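Stage III sporulation protein AB (Bacillus subtilis, PDB 6BS9) is essential for spore formation and probably works as part of the stage III sporulation secretion machinery. Local coordinates at residues A67-L72 and F92-G97. Residues are numbered along the deposited sequence; the frame is centred on the assembly and turned at random.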
# COMPACT_ATOMS: atom_id res chain seq x y z
N ALA A 67 -7.13 -10.25 2.81
CA ALA A 67 -7.90 -9.06 2.41
C ALA A 67 -7.09 -8.08 1.60
O ALA A 67 -7.59 -7.52 0.59
CB ALA A 67 -8.46 -8.33 3.62
N TRP A 68 -5.83 -7.92 1.98
CA TRP A 68 -4.94 -7.08 1.21
C TRP A 68 -4.66 -7.60 -0.23
O TRP A 68 -4.77 -6.84 -1.21
CB TRP A 68 -3.63 -6.90 1.93
CG TRP A 68 -2.76 -6.03 1.20
CD1 TRP A 68 -1.75 -6.39 0.33
CD2 TRP A 68 -2.80 -4.61 1.17
NE1 TRP A 68 -1.10 -5.25 -0.15
CE2 TRP A 68 -1.75 -4.16 0.32
CE3 TRP A 68 -3.62 -3.64 1.79
CZ2 TRP A 68 -1.55 -2.81 0.07
CZ3 TRP A 68 -3.38 -2.29 1.56
CH2 TRP A 68 -2.37 -1.90 0.74
N GLU A 69 -4.32 -8.87 -0.32
CA GLU A 69 -4.04 -9.50 -1.62
C GLU A 69 -5.21 -9.38 -2.56
O GLU A 69 -5.04 -8.99 -3.72
CB GLU A 69 -3.68 -10.99 -1.51
CG GLU A 69 -2.23 -11.25 -1.82
CD GLU A 69 -1.32 -11.28 -0.61
OE1 GLU A 69 -1.43 -12.32 0.09
OE2 GLU A 69 -0.50 -10.33 -0.45
N GLN A 70 -6.40 -9.67 -2.05
CA GLN A 70 -7.63 -9.57 -2.84
C GLN A 70 -7.88 -8.12 -3.30
O GLN A 70 -8.19 -7.89 -4.44
CB GLN A 70 -8.81 -10.10 -2.01
CG GLN A 70 -9.76 -11.02 -2.77
CD GLN A 70 -10.84 -11.66 -1.88
OE1 GLN A 70 -12.05 -11.47 -2.12
NE2 GLN A 70 -10.41 -12.42 -0.85
N SER A 71 -7.68 -7.15 -2.42
CA SER A 71 -7.91 -5.77 -2.79
C SER A 71 -6.91 -5.29 -3.80
O SER A 71 -7.23 -4.60 -4.76
CB SER A 71 -7.88 -4.87 -1.55
OG SER A 71 -8.67 -5.39 -0.51
N LEU A 72 -5.70 -5.72 -3.60
CA LEU A 72 -4.66 -5.39 -4.55
C LEU A 72 -4.95 -5.87 -6.00
O LEU A 72 -4.74 -5.11 -6.97
CB LEU A 72 -3.33 -5.95 -4.01
CG LEU A 72 -2.08 -5.69 -4.82
CD1 LEU A 72 -1.80 -4.19 -4.90
CD2 LEU A 72 -0.91 -6.45 -4.17
N PHE A 92 4.10 -6.59 1.14
CA PHE A 92 3.44 -5.91 2.25
C PHE A 92 2.25 -6.74 2.80
O PHE A 92 2.10 -6.87 4.00
CB PHE A 92 3.02 -4.47 1.90
CG PHE A 92 2.22 -3.79 2.97
CD1 PHE A 92 2.81 -3.28 4.06
CD2 PHE A 92 0.85 -3.68 2.87
CE1 PHE A 92 2.07 -2.62 5.06
CE2 PHE A 92 0.11 -3.09 3.87
CZ PHE A 92 0.71 -2.55 4.97
N GLY A 93 1.40 -7.28 1.93
CA GLY A 93 0.35 -8.18 2.39
C GLY A 93 0.87 -9.37 3.20
O GLY A 93 0.36 -9.65 4.27
N GLU A 94 1.88 -10.05 2.68
CA GLU A 94 2.50 -11.22 3.30
C GLU A 94 2.99 -10.83 4.69
O GLU A 94 2.72 -11.51 5.69
CB GLU A 94 3.63 -11.76 2.38
CG GLU A 94 3.23 -11.96 0.88
CD GLU A 94 3.06 -13.37 0.30
OE1 GLU A 94 3.28 -13.50 -0.96
OE2 GLU A 94 2.64 -14.33 1.03
N THR A 95 3.52 -9.61 4.80
CA THR A 95 3.90 -9.05 6.06
C THR A 95 2.83 -8.93 7.12
O THR A 95 3.12 -8.89 8.33
CB THR A 95 4.51 -7.64 5.77
OG1 THR A 95 5.76 -7.79 5.10
CG2 THR A 95 4.72 -6.79 7.01
N LEU A 96 1.59 -8.75 6.72
CA LEU A 96 0.50 -8.60 7.72
C LEU A 96 0.27 -9.86 8.50
O LEU A 96 -0.43 -9.85 9.52
CB LEU A 96 -0.79 -8.11 7.01
CG LEU A 96 -0.59 -6.77 6.27
CD1 LEU A 96 -1.75 -6.41 5.39
CD2 LEU A 96 -0.32 -5.66 7.24
N GLY A 97 0.69 -10.96 7.89
CA GLY A 97 0.60 -12.27 8.50
C GLY A 97 1.79 -12.75 9.26
O GLY A 97 1.78 -13.88 9.70
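Trp68 offers one face of its indole to the edge of the Phe92 ring, an edge-to-face (T-shaped) aromatic pair with planes 73° apart. Phe92 CD2 makes the closest approach, 3.7 Å from Trp68 CE2, and stands over the indole toward its rim; the centroids of the indole six-membered ring and the phenyl ring lie 5.0 Å apart. Each aromatic side chain has CG anti to its backbone N (chi1 -177° in Trp68, 174° in Phe92), beside the carbonyl carbon, and the two side chains cross at about a right angle between helices 64-75 and 83-95. Leu17 of helix 2-26 packs on both.

Glycine suits position 93 because the helices come close here, with Trp68 CA 5.5 Å from Gly93 CA. Trp68 CD1 rests 3.4 Å from Gly93 CA, where even a methyl group would collide with the indole. Leu96 adds an aliphatic contact at the base of the Trp68 side chain, its CD1 lying 4.0 Å from Trp68 CB. At the polar margin the Glu69 chain is bent at chi2, and its OE2 lies 3.7 Å from Gly93 CA. The like-charged carboxylates of Glu69 and Glu94 are close together, and Lys65, a long and weak ion-pair partner of both, probably eases their repulsion.

Tryptophan suits its buried place by combining a broad apolar face with one N-H, which NE1 donates to Leu89 O on helix 83-95. An alanine here would probably leave Leu89 O without that donor and open a gap beside Phe92 and Gly93. Between these two segments, then, aromatic and aliphatic packing joins the helices of this all-helical fragment of the longer protein, while the indole's hydrogen bond one turn earlier anchors the ring and satisfies its buried polar atom.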